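Long-range contact in hypothetical sugar kinase (PDB 3R8E), which probably phosphorylates a sugar, as expected of a ROK-family kinase, although its substrate is not established: residues Val253-Gly267 with His288-Ala302. Residues are numbered along the deposited sequence; the frame is centred on the assembly and turned at random. Where two conformers were deposited one is given.
Sequences VNIVRVMDLNNILLG and HLPTYYTDDMYIGKA
Asn-262 holds CG between its backbone N and carbonyl carbon (chi1 64°), which aims ND2 at Tyr-293 and at the type I turn from Thr-294 to Met-297. Arg-257 bends at chi2 (-57°), which brings one face of its guanidinium over Pro-290 CD and Tyr-293 CE2, the ring steeply tilted to it. ND2 of Asn-262 gives both its N-H groups. One goes to Tyr-293 O at 2.8 Å, nearly straight. The bond to Asp-296 OD1, 2.7 Å from ND2, is bent and meets the carboxylate from above its plane. Both acceptors lie in the amide plane, so the amide is fixed in rotation.

Pro-290 CD is 3.4 Å from Arg-257 NH2. Arg-257 NH1 makes a weak bond to Tyr-293 OH, and NE reaches His-288 O through a water. With an alanine here in place of the arginine, Pro-290 and Leu-289 CD2 would probably lose their cover, and Tyr-293 OH and the water on His-288 O a donor. Tyr-292 OH donates to the syn lone pair of Asp-260 OD2 at 2.6 Å. Asp-260 OD1 and Asp-296 also form salt bridges to Arg-171 of the second subunit, so this end belongs to the dimer interface.

Strands 263-267 and 298-301 run parallel, joined by five backbone hydrogen bonds, from Tyr-298 N to Asn-262 O at one end to Ala-302 N to Leu-266 O at the other. Strand 298-301 is an outermost strand of the chain's ribonuclease H-like sheet. Strand 263-267 pairs on its other side with 147-152. Helix 274-288 packs against Ile-264, Leu-266 and Met-297.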
loop_
_atom_site.group_PDB
_atom_site.type_symbol
_atom_site.label_atom_id
_atom_site.label_comp_id
_atom_site.label_asym_id
_atom_site.label_seq_id
_atom_site.Cartn_x
_atom_site.Cartn_y
_atom_site.Cartn_z
ATOM N N VAL A 253 1.582 8.286 5.665
ATOM C CA VAL A 253 0.386 7.846 6.411
ATOM C C VAL A 253 -0.345 6.780 5.579
ATOM O O VAL A 253 -0.689 5.712 6.096
ATOM C CB VAL A 253 -0.544 9.041 6.764
ATOM C CG1 VAL A 253 -1.962 8.572 7.122
ATOM C CG2 VAL A 253 0.054 9.877 7.896
ATOM N N ASN A 254 -0.529 7.055 4.275
ATOM C CA ASN A 254 -1.206 6.125 3.370
ATOM C C ASN A 254 -0.419 4.833 3.157
ATOM O O ASN A 254 -1.031 3.765 3.136
ATOM C CB ASN A 254 -1.509 6.790 2.028
ATOM C CG ASN A 254 -2.627 7.789 2.107
ATOM O OD1 ASN A 254 -3.365 7.840 3.090
ATOM N ND2 ASN A 254 -2.778 8.606 1.074
ATOM N N ILE A 255 0.918 4.917 2.995
ATOM C CA ILE A 255 1.779 3.740 2.802
ATOM C C ILE A 255 1.716 2.864 4.055
ATOM O O ILE A 255 1.537 1.654 3.954
ATOM C CB ILE A 255 3.239 4.146 2.455
ATOM C CG1 ILE A 255 3.293 4.893 1.111
ATOM C CG2 ILE A 255 4.178 2.930 2.436
ATOM C CD1 ILE A 255 4.521 5.795 0.932
ATOM N N VAL A 256 1.831 3.489 5.231
ATOM C CA VAL A 256 1.798 2.774 6.507
ATOM C C VAL A 256 0.424 2.090 6.699
ATOM O O VAL A 256 0.388 0.941 7.127
ATOM C CB VAL A 256 2.156 3.739 7.663
ATOM C CG1 VAL A 256 1.784 3.159 9.016
ATOM C CG2 VAL A 256 3.641 4.083 7.621
ATOM N N ARG A 257 -0.692 2.771 6.373
ATOM C CA ARG A 257 -2.021 2.168 6.537
ATOM C C ARG A 257 -2.178 0.934 5.652
ATOM O O ARG A 257 -2.769 -0.059 6.068
ATOM C CB ARG A 257 -3.147 3.179 6.231
ATOM C CG ARG A 257 -3.429 4.175 7.359
ATOM C CD ARG A 257 -3.781 3.477 8.677
ATOM N NE ARG A 257 -4.503 4.348 9.605
ATOM C CZ ARG A 257 -5.193 3.911 10.654
ATOM N NH1 ARG A 257 -5.274 2.611 10.909
ATOM N NH2 ARG A 257 -5.841 4.766 11.435
ATOM N N VAL A 258 -1.608 0.980 4.451
ATOM C CA VAL A 258 -1.722 -0.147 3.532
ATOM C C VAL A 258 -0.777 -1.316 3.902
ATOM O O VAL A 258 -1.222 -2.472 3.925
ATOM C CB VAL A 258 -1.460 0.323 2.069
ATOM C CG1 VAL A 258 -1.329 -0.865 1.119
ATOM C CG2 VAL A 258 -2.548 1.275 1.579
HETATM N N MSE A 259 0.512 -1.014 4.173
HETATM C CA MSE A 259 1.576 -1.999 4.383
HETATM C C MSE A 259 1.799 -2.443 5.826
HETATM O O MSE A 259 2.386 -3.504 6.041
HETATM C CB MSE A 259 2.911 -1.436 3.858
HETATM C CG MSE A 259 2.867 -1.046 2.392
HETATM SE SE MSE A 259 2.691 -2.600 1.250
HETATM C CE MSE A 259 4.505 -3.110 1.228
ATOM N N ASP A 260 1.414 -1.607 6.809
ATOM C CA ASP A 260 1.674 -1.823 8.232
ATOM C C ASP A 260 3.186 -2.036 8.459
ATOM O O ASP A 260 3.643 -3.123 8.816
ATOM C CB ASP A 260 0.839 -2.935 8.900
ATOM C CG ASP A 260 0.994 -2.903 10.416
ATOM O OD1 ASP A 260 1.648 -1.958 10.935
ATOM O OD2 ASP A 260 0.525 -3.842 11.075
ATOM N N LEU A 261 3.950 -0.984 8.197
ATOM C CA LEU A 261 5.380 -0.906 8.470
ATOM C C LEU A 261 5.585 0.425 9.168
ATOM O O LEU A 261 4.760 1.322 8.990
ATOM C CB LEU A 261 6.260 -1.060 7.194
ATOM C CG LEU A 261 6.083 -0.042 6.046
ATOM C CD1 LEU A 261 6.860 1.242 6.307
ATOM C CD2 LEU A 261 6.592 -0.613 4.742
ATOM N N ASN A 262 6.637 0.569 9.968
ATOM C CA ASN A 262 6.856 1.857 10.630
ATOM C C ASN A 262 8.353 2.197 10.758
ATOM O O ASN A 262 8.720 3.054 11.561
ATOM C CB ASN A 262 6.144 1.924 11.988
ATOM C CG ASN A 262 6.655 0.951 13.007
ATOM O OD1 ASN A 262 7.477 0.080 12.711
ATOM N ND2 ASN A 262 6.157 1.062 14.228
ATOM N N ASN A 263 9.203 1.549 9.944
ATOM C CA ASN A 263 10.622 1.877 9.836
ATOM C C ASN A 263 10.795 2.551 8.509
ATOM O O ASN A 263 10.393 1.989 7.489
ATOM C CB ASN A 263 11.516 0.655 9.960
ATOM C CG ASN A 263 11.541 0.056 11.333
ATOM O OD1 ASN A 263 11.565 0.758 12.351
ATOM N ND2 ASN A 263 11.594 -1.262 11.375
ATOM N N ILE A 264 11.299 3.794 8.520
ATOM C CA ILE A 264 11.436 4.583 7.299
ATOM C C ILE A 264 12.865 5.088 7.161
ATOM O O ILE A 264 13.394 5.718 8.086
ATOM C CB ILE A 264 10.412 5.758 7.307
ATOM C CG1 ILE A 264 8.958 5.243 7.364
ATOM C CG2 ILE A 264 10.601 6.706 6.099
ATOM C CD1 ILE A 264 8.065 6.059 8.242
ATOM N N LEU A 265 13.471 4.828 5.988
ATOM C CA LEU A 265 14.795 5.347 5.629
ATOM C C LEU A 265 14.609 6.367 4.524
ATOM O O LEU A 265 13.924 6.086 3.537
ATOM C CB LEU A 265 15.785 4.255 5.187
ATOM C CG LEU A 265 16.237 3.217 6.228
ATOM C CD1 LEU A 265 17.242 2.261 5.614
ATOM C CD2 LEU A 265 16.839 3.872 7.481
ATOM N N LEU A 266 15.224 7.544 4.680
ATOM C CA LEU A 266 15.097 8.620 3.711
ATOM C C LEU A 266 16.421 8.876 3.002
ATOM O O LEU A 266 17.429 9.162 3.651
ATOM C CB LEU A 266 14.584 9.900 4.405
ATOM C CG LEU A 266 13.217 9.792 5.109
ATOM C CD1 LEU A 266 12.939 11.020 5.935
ATOM C CD2 LEU A 266 12.071 9.559 4.114
ATOM N N GLY A 267 16.391 8.761 1.674
ATOM C CA GLY A 267 17.539 8.963 0.790
ATOM C C GLY A 267 17.274 9.988 -0.299
ATOM O O GLY A 267 16.247 10.672 -0.274
ATOM N N HIS A 288 -2.289 11.745 12.070
ATOM C CA HIS A 288 -3.204 10.864 11.347
ATOM C C HIS A 288 -3.121 9.371 11.701
ATOM O O HIS A 288 -4.015 8.625 11.303
ATOM C CB HIS A 288 -2.984 11.024 9.837
ATOM C CG HIS A 288 -3.222 12.418 9.343
ATOM N ND1 HIS A 288 -4.497 12.935 9.232
ATOM C CD2 HIS A 288 -2.334 13.354 8.936
ATOM C CE1 HIS A 288 -4.347 14.162 8.760
ATOM N NE2 HIS A 288 -3.063 14.459 8.575
ATOM N N LEU A 289 -2.067 8.926 12.396
ATOM C CA LEU A 289 -1.935 7.511 12.740
ATOM C C LEU A 289 -2.081 7.262 14.238
ATOM O O LEU A 289 -1.513 8.015 15.025
ATOM C CB LEU A 289 -0.583 6.933 12.271
ATOM C CG LEU A 289 -0.312 6.890 10.758
ATOM C CD1 LEU A 289 1.165 6.682 10.493
ATOM C CD2 LEU A 289 -1.154 5.811 10.051
ATOM N N PRO A 290 -2.748 6.154 14.647
ATOM C CA PRO A 290 -2.831 5.837 16.085
ATOM C C PRO A 290 -1.483 5.346 16.634
ATOM O O PRO A 290 -0.563 5.048 15.862
ATOM C CB PRO A 290 -3.906 4.746 16.149
ATOM C CG PRO A 290 -3.859 4.091 14.814
ATOM C CD PRO A 290 -3.468 5.156 13.828
ATOM N N THR A 291 -1.378 5.232 17.969
ATOM C CA THR A 291 -0.144 4.831 18.665
ATOM C C THR A 291 0.334 3.412 18.265
ATOM O O THR A 291 1.539 3.141 18.363
ATOM C CB THR A 291 -0.283 4.968 20.185
ATOM O OG1 THR A 291 -1.381 4.191 20.643
ATOM C CG2 THR A 291 -0.438 6.420 20.625
ATOM N N TYR A 292 -0.582 2.536 17.787
ATOM C CA TYR A 292 -0.217 1.203 17.289
ATOM C C TYR A 292 0.972 1.293 16.306
ATOM O O TYR A 292 1.891 0.480 16.379
ATOM C CB TYR A 292 -1.420 0.507 16.603
ATOM C CG TYR A 292 -1.018 -0.722 15.815
ATOM C CD1 TYR A 292 -0.639 -1.896 16.462
ATOM C CD2 TYR A 292 -0.942 -0.691 14.422
ATOM C CE1 TYR A 292 -0.222 -3.016 15.745
ATOM C CE2 TYR A 292 -0.511 -1.800 13.694
ATOM C CZ TYR A 292 -0.156 -2.961 14.361
ATOM O OH TYR A 292 0.297 -4.051 13.661
ATOM N N TYR A 293 0.967 2.306 15.424
ATOM C CA TYR A 293 2.047 2.502 14.447
ATOM C C TYR A 293 3.175 3.391 14.933
ATOM O O TYR A 293 4.318 3.160 14.550
ATOM C CB TYR A 293 1.515 3.155 13.170
ATOM C CG TYR A 293 0.344 2.453 12.535
ATOM C CD1 TYR A 293 0.539 1.416 11.626
ATOM C CD2 TYR A 293 -0.958 2.863 12.785
ATOM C CE1 TYR A 293 -0.538 0.804 10.985
ATOM C CE2 TYR A 293 -2.045 2.245 12.169
ATOM C CZ TYR A 293 -1.832 1.217 11.265
ATOM O OH TYR A 293 -2.908 0.616 10.658
ATOM N N THR A 294 2.850 4.466 15.676
ATOM C CA THR A 294 3.834 5.494 16.013
ATOM C C THR A 294 4.690 5.205 17.258
ATOM O O THR A 294 5.787 5.758 17.346
ATOM C CB THR A 294 3.145 6.854 16.150
ATOM O OG1 THR A 294 2.251 6.830 17.253
ATOM C CG2 THR A 294 2.389 7.267 14.879
ATOM N N ASP A 295 4.221 4.376 18.213
ATOM C CA ASP A 295 4.979 4.131 19.453
ATOM C C ASP A 295 6.407 3.619 19.217
ATOM O O ASP A 295 7.329 4.118 19.872
ATOM C CB ASP A 295 4.236 3.179 20.399
ATOM C CG ASP A 295 3.247 3.864 21.327
ATOM O OD1 ASP A 295 3.084 5.106 21.219
ATOM O OD2 ASP A 295 2.646 3.166 22.167
ATOM N N ASP A 296 6.604 2.661 18.289
ATOM C CA ASP A 296 7.950 2.147 18.027
ATOM C C ASP A 296 8.422 2.496 16.605
ATOM O O ASP A 296 9.250 1.782 16.035
ATOM C CB ASP A 296 8.040 0.627 18.296
ATOM C CG ASP A 296 7.074 -0.286 17.553
ATOM O OD1 ASP A 296 6.237 0.229 16.778
ATOM O OD2 ASP A 296 7.142 -1.517 17.765
HETATM N N MSE A 297 7.899 3.610 16.050
HETATM C CA MSE A 297 8.273 4.046 14.707
HETATM C C MSE A 297 9.707 4.595 14.704
HETATM O O MSE A 297 10.200 5.094 15.726
HETATM C CB MSE A 297 7.268 5.069 14.148
HETATM C CG MSE A 297 7.448 6.494 14.689
HETATM SE SE MSE A 297 6.314 7.797 13.802
HETATM C CE MSE A 297 6.845 7.453 11.993
ATOM N N TYR A 298 10.385 4.462 13.555
ATOM C CA TYR A 298 11.758 4.911 13.363
ATOM C C TYR A 298 11.878 5.602 12.015
ATOM O O TYR A 298 11.425 5.065 11.005
ATOM C CB TYR A 298 12.740 3.732 13.472
ATOM C CG TYR A 298 14.140 4.020 12.971
ATOM C CD1 TYR A 298 15.005 4.842 13.690
ATOM C CD2 TYR A 298 14.609 3.455 11.787
ATOM C CE1 TYR A 298 16.296 5.111 13.232
ATOM C CE2 TYR A 298 15.904 3.698 11.333
ATOM C CZ TYR A 298 16.740 4.538 12.051
ATOM O OH TYR A 298 18.016 4.782 11.593
ATOM N N ILE A 299 12.452 6.810 12.014
ATOM C CA ILE A 299 12.717 7.576 10.799
ATOM C C ILE A 299 14.214 7.838 10.797
ATOM O O ILE A 299 14.725 8.540 11.673
ATOM C CB ILE A 299 11.867 8.862 10.655
ATOM C CG1 ILE A 299 10.363 8.538 10.702
ATOM C CG2 ILE A 299 12.237 9.608 9.350
ATOM C CD1 ILE A 299 9.503 9.684 11.044
ATOM N N GLY A 300 14.905 7.190 9.871
ATOM C CA GLY A 300 16.351 7.286 9.749
ATOM C C GLY A 300 16.812 7.802 8.406
ATOM O O GLY A 300 16.033 7.876 7.454
ATOM N N LYS A 301 18.087 8.176 8.335
ATOM C CA LYS A 301 18.703 8.663 7.110
ATOM C C LYS A 301 19.335 7.477 6.376
ATOM O O LYS A 301 20.011 6.660 7.008
ATOM C CB LYS A 301 19.749 9.757 7.461
ATOM C CG LYS A 301 20.637 10.228 6.311
ATOM C CD LYS A 301 20.073 11.441 5.574
ATOM C CE LYS A 301 21.011 11.929 4.493
ATOM N NZ LYS A 301 21.040 11.015 3.317
ATOM N N ALA A 302 19.093 7.364 5.058
ATOM C CA ALA A 302 19.719 6.334 4.225
ATOM C C ALA A 302 21.146 6.798 3.963
ATOM O O ALA A 302 21.335 7.869 3.384
ATOM C CB ALA A 302 18.948 6.158 2.929
HETATM O O HOH W 1 -2.192 -0.856 8.640
HETATM O O HOH W 2 -4.629 7.081 9.139
HETATM O O HOH W 3 11.175 0.282 14.902
#